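Local coordinates for interphotoreceptor retinoid-binding protein (PDB 1J7X), which probably binds visual-cycle retinoids and carries them through the matrix between the retinal pigment epithelium and the photoreceptors, at residues M90-V95 with I129-W134; L111-F116 with I145-N150; F116-V121 with G152-A157; V205-S210 with A230-E235; T213-E218 with N240-K245. One frame throughout, in Å; residues are numbered along the deposited sequence.

Interaction 1 of 5, residues M90-V95 with I129-W134; sequences MLQALV and IVNTVW
Two helices pack nearly parallel here, helix 88-98 beside helix 119-137. Their short segments approach to 9.5 Å between axes and cross at -22°. Helix 119-137 is the crossover helix of the beta-alpha-beta unit formed with strands 108-112 and 142-146. Val95, Gln92 and Thr132 carry most of the contact. Val95 points toward the second helix. Its CG1, anti to the backbone N, lies 3.3 Å from Thr132 OG1 and 3.9 Å from Ile129 CG1. One methyl thus meets both Thr132 and Ile129 of the other helix. Gln92 leaves its own helix with CG anti to the backbone N and bends at chi2 (65°), which brings its amide across. Asn131 ND2 donates to Gln92 OE1 at 3.0 Å in an almost straight bond. Gln92 OE1 lies in the amide plane of Asn131, but ND2 stands above the carbonyl plane of Gln92. The other end of the Gln92 amide is held by Phe128 O and Asn96 OD1, both of which bond NE2. An alanine here would remove the amide with its bonds to Asn131, Phe128 O and Asn96, and would probably loosen the polar side of the helix pair. Thr132 OG1 bonds to Asn96 OD1. Gln92 NE2 also comes within 2.9 Å of Thr132 OG1, but the angle is too poor for a hydrogen bond.

Interaction 2 of 5, residues L111-F116 with I145-N150; sequences LRFDQF and IDLRYN
Arg112 sets one face of its guanidinium against Tyr149, whose CD2 sits over the centre of that face, 3.4 Å from Arg112 CZ. The two planes are tilted by 31°. The arginine is extended from CG to NE, and it grips Asp114 side-on, with NE to OD1 and NH2 to OD2. Both carboxylate oxygens use their syn lone pairs. This salt bridge lies near the guanidinium plane and fixes the rotation of the group under the tyrosine. Asp146 is held in the same side-on way by Arg148, while its OD2 also bonds Tyr110 OH. Asp146 OD1 accepts from Arg148 N as well, closing an Asx turn. Water 1 bridges Asp114 OD1, Asp146 O and Tyr149 N. Deeper in, Asn150 ND2 donates to Phe113 O at 2.9 Å in a bent bond, and Asn150 OD1 takes the N-H of Gly152. The parallel strands meet where Asp146 N donates to Leu111 O at 2.8 Å. Strands 108-112 and 142-146 belong to one beta-alpha-beta unit of the crotonase-like core. Strand 204-209 lies on the far side of 142-146, while Phe116 packs on helices 158-163 and 216-226.

Interaction 3 of 5, residues F116-V121 with G152-A157; sequences FADVSV and GGSSTA
Phe116 N donates to Gly152 O at 2.8 Å, from well above the carbonyl plane, and the chain then passes through Gly153 at positive phi (140°). A beta carbon on Gly153 would come 2.4 Å from Phe116 O, a clash that glycine avoids. Phe116 O itself is buried and has no polar partner in the model. Among the side chains Asp118 is bonded on both oxygens, with CG anti to the backbone N. Its OD2 accepts from Ser120 N at 2.8 Å and from Ser120 OG. This is an N-cap on helix 119-137, tied to the loop that follows strand 142-146 in the beta-alpha-beta unit. Asp118 OD1 is reached from above the carboxylate plane by Thr156 OG1, which donates at 2.7 Å. The same hydroxyl accepts from Val119 N at 2.6 Å, so one threonine oxygen serves both the cap residue and the first turn. Its place between the backbone N and the carbonyl carbon (chi1 60°) puts it there. An alanine in place of Asp118 would remove the carboxylate, and would probably loosen both the helix start and the hold on Thr156. Val119 CB packs 4.0 Å from Ala157 CB. Water 2 donates to Ala117 O and Ser154 O and accepts from Ala157 N.

Interaction 4 of 5, residues V205-S210 with A230-E235; sequences VYVLTS and ATIIGE
Val207 and Ile232 form the apolar centre of this strand pair, side by side on one face, with Ile232 CD1 3.6 Å from Val207 CB. Ala230 CB touches Val207 CG2 from before, and Thr209 CG2 meets Ile232 CG2 from beyond, so the row is continuous. The other face carries Tyr206, Leu208, Thr231 and Ile233. There the Tyr206 ring rests CD2 against Thr231 CB and Ile233 CD1, and helix 287-296 packs on both Tyr206 and Ile233. Between the faces runs a regular parallel ladder. Val207 N donates to Thr231 O at 2.9 Å, and Val207 O accepts from Ile233 N nearly along its C=O axis. These are neighbouring strands of the mixed sheet, joined by helix 216-226 in a beta-alpha-beta crossover. Past Ile233 the pair turns polar. A beta carbon on Gly234 would stand 2.0 Å from Thr209 O, too close for any other residue. Thr209 OG1 donates to a lone pair of Glu235 O at 3.0 Å. The Glu235 carboxylate bonds His211 N and Ala284 N, and Ser210 OG bonds Arg148 O. The chemistry implies a register set by main-chain bonds, with mostly apolar side chains on both faces and the one charged side chain, Glu235, at the C-terminal end.

Interaction 5 of 5, residues T213-E218 with N240-K245; sequences TATAAE and NLMHSK
Glu218 leaves helix 216-226 with CG anti to the carbonyl carbon (chi1 -63°) and stays extended beyond CG, which carries its carboxylate toward Asn240. Thr215 has an unusual positive phi (31°), and its N-H faces the same residue. Two bonds therefore grip the main chain of Asn240. Its N donates to the syn lone pair of Glu218 OE2 at 2.9 Å. Its O accepts from Thr215 N, also at 2.9 Å, nearly along the C=O axis though the N-H is bent. Glu218 OE1 bonds Thr237 OG1 and Gly239 N, so the carboxylate gathers main-chain N-H groups of the loop leading to Asn240. Glu218 OE2 lies only 3.0 Å from Asn240 O, two acceptors whose repulsion these donors probably offset. Thr215 holds the N-cap position of the helix but makes no capping bond with its side chain; its OG1 bonds Gly153 N instead. The contact thus joins the helix start of a beta-alpha-beta unit to the loop entering strand 244-248 of the antiparallel sheet. Leu241 CD2 packs 3.9 Å from Glu218 CB. Thr215 CG2 lies 4.3 Å from CG of Met242, a selenomethionine at the centre of an inverse gamma turn. Leu241 CB lies over the centre of one face of the His243 ring.

From the N terminus, the chain opens interactions 1, 2 and 3 in that order and closes them in the same order. Each therefore crosses the other two, and none nests. Interaction 1 closes on helix 119-137, interaction 2 on strand 142-146 and interaction 3 on the loop beyond it. Interactions 2 and 3 share Phe116. Interactions 4 and 5 come later and cross each other in turn, about helix 216-226 and strand 231-234. Strands 142-146 and 204-209 are neighbours, so interactions 2 and 4 continue one sheet. Interaction 5 touches interactions 2 and 3, and leads from this core to the antiparallel sheet.

Interaction 1 of 5, residues M90-V95 with I129-W134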
# COMPACT_ATOMS: atom_id res chain seq x y z
N MSE A 90 -15.83 -26.81 -1.06
CA MSE A 90 -14.76 -26.23 -1.88
C MSE A 90 -14.33 -24.84 -1.39
O MSE A 90 -13.15 -24.54 -1.41
CB MSE A 90 -15.17 -26.14 -3.33
CG MSE A 90 -15.13 -27.50 -4.03
SE MSE A 90 -15.26 -27.31 -5.95
CE MSE A 90 -17.08 -27.10 -6.02
N LEU A 91 -15.28 -24.02 -0.98
CA LEU A 91 -14.95 -22.71 -0.44
C LEU A 91 -14.06 -22.88 0.78
O LEU A 91 -13.08 -22.16 0.90
CB LEU A 91 -16.24 -21.93 -0.06
CG LEU A 91 -16.98 -21.34 -1.24
CD1 LEU A 91 -18.33 -20.71 -0.84
CD2 LEU A 91 -16.15 -20.32 -1.89
N GLN A 92 -14.44 -23.78 1.74
CA GLN A 92 -13.59 -23.94 2.97
C GLN A 92 -12.22 -24.43 2.56
O GLN A 92 -11.21 -23.94 3.06
CB GLN A 92 -14.24 -24.96 3.97
CG GLN A 92 -13.47 -25.08 5.25
CD GLN A 92 -13.48 -23.77 6.06
OE1 GLN A 92 -14.54 -23.37 6.60
NE2 GLN A 92 -12.33 -23.00 5.98
N ALA A 93 -12.17 -25.32 1.56
CA ALA A 93 -10.91 -25.87 1.10
C ALA A 93 -10.01 -24.75 0.51
O ALA A 93 -8.79 -24.73 0.77
CB ALA A 93 -11.16 -26.91 0.04
N LEU A 94 -10.61 -23.85 -0.30
CA LEU A 94 -9.91 -22.73 -0.89
C LEU A 94 -9.35 -21.79 0.20
O LEU A 94 -8.16 -21.40 0.22
CB LEU A 94 -10.86 -22.01 -1.74
CG LEU A 94 -10.28 -20.76 -2.47
CD1 LEU A 94 -9.04 -21.16 -3.27
CD2 LEU A 94 -11.32 -20.08 -3.33
N VAL A 95 -10.23 -21.44 1.14
CA VAL A 95 -9.84 -20.57 2.24
C VAL A 95 -8.64 -21.25 2.96
O VAL A 95 -7.68 -20.56 3.38
CB VAL A 95 -10.99 -20.28 3.17
CG1 VAL A 95 -10.48 -19.71 4.52
CG2 VAL A 95 -11.97 -19.32 2.48
N ILE A 129 -13.44 -18.00 6.54
CA ILE A 129 -12.26 -17.39 7.14
C ILE A 129 -12.40 -17.42 8.66
O ILE A 129 -11.40 -17.56 9.46
CB ILE A 129 -12.02 -15.96 6.64
CG1 ILE A 129 -11.76 -16.07 5.20
CG2 ILE A 129 -10.81 -15.40 7.40
CD1 ILE A 129 -11.67 -14.68 4.57
N VAL A 130 -13.64 -17.41 9.10
CA VAL A 130 -13.85 -17.56 10.53
C VAL A 130 -13.20 -18.82 11.11
O VAL A 130 -12.60 -18.80 12.22
CB VAL A 130 -15.35 -17.59 10.88
CG1 VAL A 130 -15.55 -18.00 12.32
CG2 VAL A 130 -16.02 -16.25 10.60
N ASN A 131 -13.38 -19.94 10.39
CA ASN A 131 -12.88 -21.22 10.82
C ASN A 131 -11.36 -21.32 10.62
O ASN A 131 -10.66 -21.87 11.43
CB ASN A 131 -13.54 -22.34 9.98
CG ASN A 131 -15.01 -22.45 10.25
OD1 ASN A 131 -15.43 -22.26 11.39
ND2 ASN A 131 -15.81 -22.77 9.20
N THR A 132 -10.85 -20.79 9.50
CA THR A 132 -9.40 -20.94 9.23
C THR A 132 -8.53 -19.97 10.04
O THR A 132 -7.44 -20.33 10.51
CB THR A 132 -9.21 -20.75 7.78
OG1 THR A 132 -10.01 -21.72 7.08
CG2 THR A 132 -7.75 -20.99 7.25
N VAL A 133 -9.00 -18.79 10.24
CA VAL A 133 -8.13 -17.75 10.82
C VAL A 133 -8.60 -17.29 12.16
O VAL A 133 -7.96 -17.55 13.12
CB VAL A 133 -8.03 -16.55 9.89
CG1 VAL A 133 -7.14 -15.44 10.53
CG2 VAL A 133 -7.51 -16.97 8.59
N TRP A 134 -9.75 -16.61 12.25
CA TRP A 134 -10.16 -15.92 13.41
C TRP A 134 -10.34 -16.78 14.67
O TRP A 134 -9.90 -16.41 15.72
CB TRP A 134 -11.39 -15.03 13.11
CG TRP A 134 -11.11 -14.13 11.90
CD1 TRP A 134 -11.78 -14.11 10.75
CD2 TRP A 134 -10.03 -13.20 11.75
NE1 TRP A 134 -11.20 -13.23 9.86
CE2 TRP A 134 -10.14 -12.63 10.49
CE3 TRP A 134 -8.96 -12.80 12.59
CZ2 TRP A 134 -9.19 -11.74 10.01
CZ3 TRP A 134 -8.09 -11.83 12.16
CH2 TRP A 134 -8.22 -11.34 10.86

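Interaction 2 of 5, residues L111-F116 with I145-N150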
# COMPACT_ATOMS: atom_id res chain seq x y z
N LEU A 111 0.09 -16.18 11.01
CA LEU A 111 -0.89 -16.03 9.90
C LEU A 111 -0.17 -15.59 8.68
O LEU A 111 0.50 -14.55 8.65
CB LEU A 111 -1.94 -14.99 10.24
CG LEU A 111 -2.86 -14.54 9.16
CD1 LEU A 111 -3.58 -15.68 8.52
CD2 LEU A 111 -3.78 -13.58 9.71
N ARG A 112 -0.20 -16.41 7.63
CA ARG A 112 0.33 -16.05 6.36
C ARG A 112 -0.70 -16.10 5.29
O ARG A 112 -1.50 -17.06 5.26
CB ARG A 112 1.53 -16.93 5.93
CG ARG A 112 2.00 -16.71 4.51
CD ARG A 112 3.17 -17.55 4.15
NE ARG A 112 3.42 -17.50 2.73
CZ ARG A 112 4.31 -18.22 2.13
NH1 ARG A 112 5.05 -19.11 2.84
NH2 ARG A 112 4.46 -18.13 0.80
N PHE A 113 -0.70 -15.07 4.37
CA PHE A 113 -1.50 -15.09 3.18
C PHE A 113 -0.75 -14.19 2.18
O PHE A 113 -0.06 -13.28 2.63
CB PHE A 113 -2.96 -14.73 3.35
CG PHE A 113 -3.21 -13.36 3.95
CD1 PHE A 113 -2.95 -13.11 5.28
CD2 PHE A 113 -3.62 -12.33 3.14
CE1 PHE A 113 -3.17 -11.91 5.79
CE2 PHE A 113 -3.89 -11.13 3.71
CZ PHE A 113 -3.64 -10.92 4.98
N ASP A 114 -0.82 -14.49 0.89
CA ASP A 114 0.03 -13.88 -0.08
C ASP A 114 -0.64 -12.97 -1.18
O ASP A 114 0.01 -12.62 -2.18
CB ASP A 114 0.79 -14.93 -0.80
CG ASP A 114 1.67 -15.76 0.08
OD1 ASP A 114 1.91 -15.45 1.23
OD2 ASP A 114 2.14 -16.84 -0.38
N GLN A 115 -1.93 -12.68 -0.96
CA GLN A 115 -2.63 -11.77 -1.82
C GLN A 115 -3.74 -11.10 -1.02
O GLN A 115 -4.05 -11.59 0.02
CB GLN A 115 -3.18 -12.54 -3.01
CG GLN A 115 -4.18 -13.53 -2.71
CD GLN A 115 -4.76 -14.14 -3.96
OE1 GLN A 115 -4.15 -15.10 -4.54
NE2 GLN A 115 -5.99 -13.72 -4.30
N PHE A 116 -4.31 -10.02 -1.53
CA PHE A 116 -5.45 -9.31 -0.95
C PHE A 116 -6.50 -9.37 -2.10
O PHE A 116 -6.35 -8.78 -3.11
CB PHE A 116 -5.09 -7.87 -0.61
CG PHE A 116 -4.54 -7.72 0.76
CD1 PHE A 116 -3.23 -8.00 1.00
CD2 PHE A 116 -5.34 -7.23 1.80
CE1 PHE A 116 -2.77 -7.91 2.28
CE2 PHE A 116 -4.86 -7.08 3.06
CZ PHE A 116 -3.57 -7.41 3.29
N ILE A 145 1.86 -11.63 11.54
CA ILE A 145 1.21 -11.67 10.24
C ILE A 145 2.34 -11.56 9.22
O ILE A 145 3.07 -10.54 9.18
CB ILE A 145 0.20 -10.48 10.12
CG1 ILE A 145 -0.80 -10.44 11.26
CG2 ILE A 145 -0.45 -10.50 8.69
CD1 ILE A 145 -1.79 -9.28 11.10
N ASP A 146 2.53 -12.63 8.47
CA ASP A 146 3.59 -12.75 7.52
C ASP A 146 3.19 -12.25 6.09
O ASP A 146 2.42 -12.90 5.41
CB ASP A 146 4.05 -14.18 7.42
CG ASP A 146 5.35 -14.31 6.70
OD1 ASP A 146 5.83 -13.34 6.05
OD2 ASP A 146 5.95 -15.41 6.80
N LEU A 147 3.64 -11.04 5.66
CA LEU A 147 3.33 -10.54 4.38
C LEU A 147 4.51 -10.49 3.45
O LEU A 147 4.52 -9.79 2.40
CB LEU A 147 2.77 -9.09 4.54
CG LEU A 147 1.53 -9.00 5.35
CD1 LEU A 147 1.05 -7.37 5.53
CD2 LEU A 147 0.43 -9.87 4.84
N ARG A 148 5.55 -11.18 3.86
CA ARG A 148 6.76 -11.22 3.05
C ARG A 148 6.54 -11.71 1.64
O ARG A 148 7.34 -11.37 0.77
CB ARG A 148 7.90 -12.09 3.69
CG ARG A 148 8.44 -11.46 4.96
CD ARG A 148 9.41 -12.40 5.70
NE ARG A 148 8.74 -13.60 6.14
CZ ARG A 148 9.37 -14.63 6.72
NH1 ARG A 148 10.67 -14.51 7.02
NH2 ARG A 148 8.68 -15.70 7.11
N TYR A 149 5.53 -12.55 1.40
CA TYR A 149 5.26 -13.07 0.09
C TYR A 149 4.00 -12.52 -0.52
O TYR A 149 3.48 -13.06 -1.48
CB TYR A 149 5.15 -14.65 0.26
CG TYR A 149 6.27 -15.19 1.13
CD1 TYR A 149 7.51 -15.33 0.64
CD2 TYR A 149 6.08 -15.39 2.51
CE1 TYR A 149 8.57 -15.76 1.44
CE2 TYR A 149 7.11 -15.81 3.33
CZ TYR A 149 8.36 -16.04 2.77
OH TYR A 149 9.43 -16.37 3.59
N ASN A 150 3.48 -11.43 0.07
CA ASN A 150 2.20 -10.88 -0.30
C ASN A 150 2.34 -9.72 -1.23
O ASN A 150 2.77 -8.62 -0.89
CB ASN A 150 1.41 -10.62 0.89
CG ASN A 150 -0.06 -10.31 0.64
OD1 ASN A 150 -0.46 -9.67 -0.35
ND2 ASN A 150 -0.91 -10.76 1.56
O HOH W 1 3.11 -13.46 2.70

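Interaction 3 of 5, residues F116-V121 with G152-A157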
# COMPACT_ATOMS: atom_id res chain seq x y z
N PHE A 116 -4.31 -10.02 -1.53
CA PHE A 116 -5.45 -9.31 -0.95
C PHE A 116 -6.50 -9.37 -2.10
O PHE A 116 -6.35 -8.78 -3.11
CB PHE A 116 -5.09 -7.87 -0.61
CG PHE A 116 -4.54 -7.72 0.76
CD1 PHE A 116 -3.23 -8.00 1.00
CD2 PHE A 116 -5.34 -7.23 1.80
CE1 PHE A 116 -2.77 -7.91 2.28
CE2 PHE A 116 -4.86 -7.08 3.06
CZ PHE A 116 -3.57 -7.41 3.29
N ALA A 117 -7.55 -10.09 -1.90
CA ALA A 117 -8.62 -10.11 -2.88
C ALA A 117 -9.59 -8.93 -2.65
O ALA A 117 -9.58 -8.34 -1.59
CB ALA A 117 -9.36 -11.38 -2.72
N ASP A 118 -10.37 -8.63 -3.66
CA ASP A 118 -11.32 -7.57 -3.62
C ASP A 118 -12.35 -7.87 -2.48
O ASP A 118 -12.61 -9.04 -2.16
CB ASP A 118 -12.08 -7.45 -4.95
CG ASP A 118 -13.03 -6.29 -4.96
OD1 ASP A 118 -12.56 -5.13 -5.09
OD2 ASP A 118 -14.24 -6.48 -4.71
N VAL A 119 -12.90 -6.81 -1.93
CA VAL A 119 -13.85 -7.01 -0.85
C VAL A 119 -15.06 -7.91 -1.30
O VAL A 119 -15.70 -8.54 -0.46
CB VAL A 119 -14.26 -5.67 -0.19
CG1 VAL A 119 -15.15 -4.87 -1.10
CG2 VAL A 119 -14.88 -5.91 1.19
N SER A 120 -15.35 -7.92 -2.62
CA SER A 120 -16.49 -8.73 -3.07
C SER A 120 -16.21 -10.22 -2.88
O SER A 120 -17.13 -11.00 -2.66
CB SER A 120 -16.89 -8.36 -4.47
OG SER A 120 -15.86 -8.60 -5.42
N VAL A 121 -14.93 -10.60 -2.98
CA VAL A 121 -14.47 -11.92 -2.79
C VAL A 121 -14.44 -12.27 -1.34
O VAL A 121 -14.94 -13.33 -0.91
CB VAL A 121 -13.15 -12.13 -3.46
CG1 VAL A 121 -12.60 -13.53 -3.10
CG2 VAL A 121 -13.28 -11.91 -5.03
N GLY A 152 0.02 -8.28 -2.73
CA GLY A 152 -1.15 -7.42 -2.65
C GLY A 152 -2.28 -7.78 -3.59
O GLY A 152 -2.79 -8.99 -3.66
N GLY A 153 -2.78 -6.74 -4.19
CA GLY A 153 -4.01 -6.73 -5.06
C GLY A 153 -4.80 -5.49 -4.79
O GLY A 153 -4.26 -4.41 -4.41
N SER A 154 -6.14 -5.61 -4.88
CA SER A 154 -7.06 -4.53 -4.61
C SER A 154 -7.01 -4.18 -3.12
O SER A 154 -6.78 -5.07 -2.27
CB SER A 154 -8.47 -5.02 -4.91
OG SER A 154 -9.43 -4.11 -4.31
N SER A 155 -7.19 -2.89 -2.81
CA SER A 155 -7.19 -2.43 -1.41
C SER A 155 -8.58 -2.41 -0.85
O SER A 155 -8.76 -1.97 0.27
CB SER A 155 -6.53 -1.00 -1.26
OG SER A 155 -5.22 -1.16 -1.79
N THR A 156 -9.57 -2.81 -1.62
CA THR A 156 -10.99 -2.67 -1.15
C THR A 156 -11.34 -3.37 0.16
O THR A 156 -12.17 -2.91 0.89
CB THR A 156 -12.02 -3.13 -2.24
OG1 THR A 156 -11.82 -4.51 -2.62
CG2 THR A 156 -11.88 -2.29 -3.53
N ALA A 157 -10.62 -4.45 0.48
CA ALA A 157 -10.85 -5.17 1.77
C ALA A 157 -9.92 -4.78 2.88
O ALA A 157 -10.03 -5.29 3.95
CB ALA A 157 -10.75 -6.64 1.57
O HOH W 2 -8.57 -6.07 -0.53

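Interaction 4 of 5, residues V205-S210 with A230-E235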
# COMPACT_ATOMS: atom_id res chain seq x y z
N VAL A 205 0.87 -7.62 17.93
CA VAL A 205 0.80 -7.92 16.54
C VAL A 205 2.11 -7.47 15.84
O VAL A 205 2.58 -6.33 16.03
CB VAL A 205 -0.39 -7.28 15.84
CG1 VAL A 205 -0.40 -7.71 14.36
CG2 VAL A 205 -1.72 -7.67 16.50
N TYR A 206 2.69 -8.39 15.13
CA TYR A 206 3.94 -8.22 14.40
C TYR A 206 3.79 -8.56 12.92
O TYR A 206 3.38 -9.66 12.59
CB TYR A 206 4.99 -9.05 15.04
CG TYR A 206 5.14 -8.72 16.50
CD1 TYR A 206 4.31 -9.30 17.45
CD2 TYR A 206 6.06 -7.74 16.94
CE1 TYR A 206 4.37 -8.96 18.81
CE2 TYR A 206 6.18 -7.44 18.24
CZ TYR A 206 5.30 -8.02 19.20
OH TYR A 206 5.41 -7.59 20.52
N VAL A 207 4.01 -7.57 12.01
CA VAL A 207 3.84 -7.75 10.58
C VAL A 207 5.16 -7.86 9.90
O VAL A 207 6.02 -7.00 10.08
CB VAL A 207 3.07 -6.59 9.98
CG1 VAL A 207 2.85 -6.82 8.55
CG2 VAL A 207 1.74 -6.44 10.71
N LEU A 208 5.39 -8.95 9.20
CA LEU A 208 6.62 -9.23 8.50
C LEU A 208 6.52 -8.72 7.09
O LEU A 208 5.58 -9.05 6.34
CB LEU A 208 6.94 -10.73 8.50
CG LEU A 208 6.89 -11.47 9.84
CD1 LEU A 208 7.46 -12.87 9.62
CD2 LEU A 208 7.55 -10.78 10.94
N THR A 209 7.56 -7.98 6.63
CA THR A 209 7.58 -7.48 5.29
C THR A 209 8.85 -7.78 4.53
O THR A 209 9.89 -8.00 5.15
CB THR A 209 7.44 -5.90 5.28
OG1 THR A 209 8.57 -5.39 6.04
CG2 THR A 209 6.10 -5.49 5.92
N SER A 210 8.76 -7.76 3.23
CA SER A 210 9.89 -7.93 2.29
C SER A 210 9.80 -6.88 1.19
O SER A 210 8.77 -6.24 0.98
CB SER A 210 9.94 -9.33 1.60
OG SER A 210 9.01 -9.52 0.60
N ALA A 230 0.62 -2.43 15.22
CA ALA A 230 1.61 -3.42 15.19
C ALA A 230 3.03 -2.90 14.94
O ALA A 230 3.21 -1.80 14.45
CB ALA A 230 1.24 -4.37 14.07
N THR A 231 3.98 -3.75 15.20
CA THR A 231 5.37 -3.51 14.90
C THR A 231 5.65 -4.15 13.53
O THR A 231 5.30 -5.31 13.29
CB THR A 231 6.24 -4.13 15.97
OG1 THR A 231 5.95 -3.60 17.27
CG2 THR A 231 7.71 -3.88 15.69
N ILE A 232 6.24 -3.36 12.60
CA ILE A 232 6.56 -3.85 11.30
C ILE A 232 8.02 -4.33 11.31
O ILE A 232 8.95 -3.61 11.70
CB ILE A 232 6.42 -2.73 10.27
CG1 ILE A 232 5.08 -2.00 10.42
CG2 ILE A 232 6.52 -3.21 8.88
CD1 ILE A 232 3.88 -3.06 10.40
N ILE A 233 8.26 -5.51 10.77
CA ILE A 233 9.61 -6.15 10.79
C ILE A 233 9.97 -6.71 9.43
O ILE A 233 9.19 -7.45 8.81
CB ILE A 233 9.64 -7.28 11.84
CG1 ILE A 233 9.17 -6.72 13.15
CG2 ILE A 233 11.04 -7.96 11.89
CD1 ILE A 233 8.95 -7.86 14.18
N GLY A 234 11.18 -6.32 8.94
CA GLY A 234 11.63 -6.91 7.71
C GLY A 234 12.27 -5.87 6.81
O GLY A 234 13.00 -5.04 7.32
N GLU A 235 12.05 -6.01 5.51
CA GLU A 235 12.66 -5.13 4.53
C GLU A 235 11.71 -3.96 4.17
O GLU A 235 10.50 -4.04 4.25
CB GLU A 235 13.01 -5.87 3.30
CG GLU A 235 13.95 -7.06 3.56
CD GLU A 235 14.11 -7.95 2.37
OE1 GLU A 235 13.23 -7.97 1.44
OE2 GLU A 235 15.06 -8.79 2.39
O HOH W 3 3.77 -4.27 18.60

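Interaction 5 of 5, residues T213-E218 with N240-K245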
# COMPACT_ATOMS: atom_id res chain seq x y z
N THR A 213 6.70 -7.30 -0.88
CA THR A 213 5.38 -6.87 -0.38
C THR A 213 4.86 -5.69 -1.19
O THR A 213 5.61 -4.69 -1.39
CB THR A 213 5.50 -6.52 1.09
OG1 THR A 213 6.15 -7.61 1.81
CG2 THR A 213 4.09 -6.18 1.76
N ALA A 214 3.64 -5.76 -1.72
CA ALA A 214 3.15 -4.78 -2.66
C ALA A 214 1.70 -4.35 -2.46
O ALA A 214 0.93 -5.10 -1.84
CB ALA A 214 3.31 -5.28 -4.06
N THR A 215 1.37 -3.27 -3.13
CA THR A 215 0.06 -2.63 -3.11
C THR A 215 -0.72 -2.74 -1.79
O THR A 215 -0.26 -2.30 -0.72
CB THR A 215 -0.76 -3.17 -4.34
OG1 THR A 215 -0.81 -4.61 -4.37
CG2 THR A 215 -0.03 -2.91 -5.68
N ALA A 216 -1.85 -3.44 -1.90
CA ALA A 216 -2.74 -3.57 -0.73
C ALA A 216 -2.00 -4.04 0.50
O ALA A 216 -2.35 -3.72 1.65
CB ALA A 216 -3.91 -4.46 -1.00
N ALA A 217 -1.00 -4.96 0.33
CA ALA A 217 -0.24 -5.44 1.49
C ALA A 217 0.56 -4.32 2.16
O ALA A 217 0.72 -4.32 3.36
CB ALA A 217 0.66 -6.64 1.07
N GLU A 218 1.12 -3.45 1.34
CA GLU A 218 1.87 -2.29 1.87
C GLU A 218 0.95 -1.33 2.66
O GLU A 218 1.26 -0.90 3.71
CB GLU A 218 2.55 -1.56 0.70
CG GLU A 218 3.59 -2.38 -0.05
CD GLU A 218 4.33 -1.56 -1.15
OE1 GLU A 218 5.26 -0.70 -0.76
OE2 GLU A 218 3.97 -1.67 -2.34
N ASN A 240 5.09 -0.06 -4.53
CA ASN A 240 4.13 -0.09 -5.62
C ASN A 240 2.78 0.10 -5.07
O ASN A 240 2.21 -0.86 -4.58
CB ASN A 240 4.17 -1.47 -6.31
CG ASN A 240 5.53 -1.80 -6.95
OD1 ASN A 240 5.80 -2.97 -7.28
ND2 ASN A 240 6.39 -0.79 -7.12
N LEU A 241 2.26 1.30 -5.06
CA LEU A 241 0.90 1.58 -4.57
C LEU A 241 0.05 2.02 -5.79
O LEU A 241 0.59 2.49 -6.79
CB LEU A 241 0.90 2.72 -3.58
CG LEU A 241 1.63 2.48 -2.27
CD1 LEU A 241 1.57 3.69 -1.33
CD2 LEU A 241 0.99 1.31 -1.49
N MSE A 242 -1.26 1.92 -5.67
CA MSE A 242 -2.13 2.25 -6.81
C MSE A 242 -2.61 3.69 -6.66
O MSE A 242 -3.82 3.97 -6.69
CB MSE A 242 -3.32 1.28 -6.83
CG MSE A 242 -2.97 -0.11 -7.09
SE MSE A 242 -4.53 -1.17 -7.37
CE MSE A 242 -5.14 -0.31 -8.80
N HIS A 243 -1.68 4.64 -6.47
CA HIS A 243 -2.01 6.04 -6.31
C HIS A 243 -1.64 6.90 -7.52
O HIS A 243 -1.83 8.10 -7.48
CB HIS A 243 -1.33 6.60 -5.06
CG HIS A 243 -1.73 5.90 -3.80
ND1 HIS A 243 -1.02 6.02 -2.63
CD2 HIS A 243 -2.77 5.07 -3.52
CE1 HIS A 243 -1.63 5.36 -1.66
NE2 HIS A 243 -2.66 4.73 -2.19
N SER A 244 -1.09 6.40 -8.53
CA SER A 244 -0.65 7.19 -9.71
C SER A 244 -1.22 6.67 -11.00
O SER A 244 -1.80 5.58 -11.08
CB SER A 244 0.84 7.18 -9.81
OG SER A 244 1.49 7.49 -8.55
N LYS A 245 -1.03 7.46 -12.06
CA LYS A 245 -1.41 7.07 -13.43
C LYS A 245 -0.27 7.54 -14.34
O LYS A 245 0.47 8.50 -14.01
CB LYS A 245 -2.72 7.76 -13.81
CG LYS A 245 -3.93 7.23 -13.04
CD LYS A 245 -5.29 7.69 -13.62
CE LYS A 245 -6.49 6.81 -13.18
NZ LYS A 245 -7.82 7.19 -13.86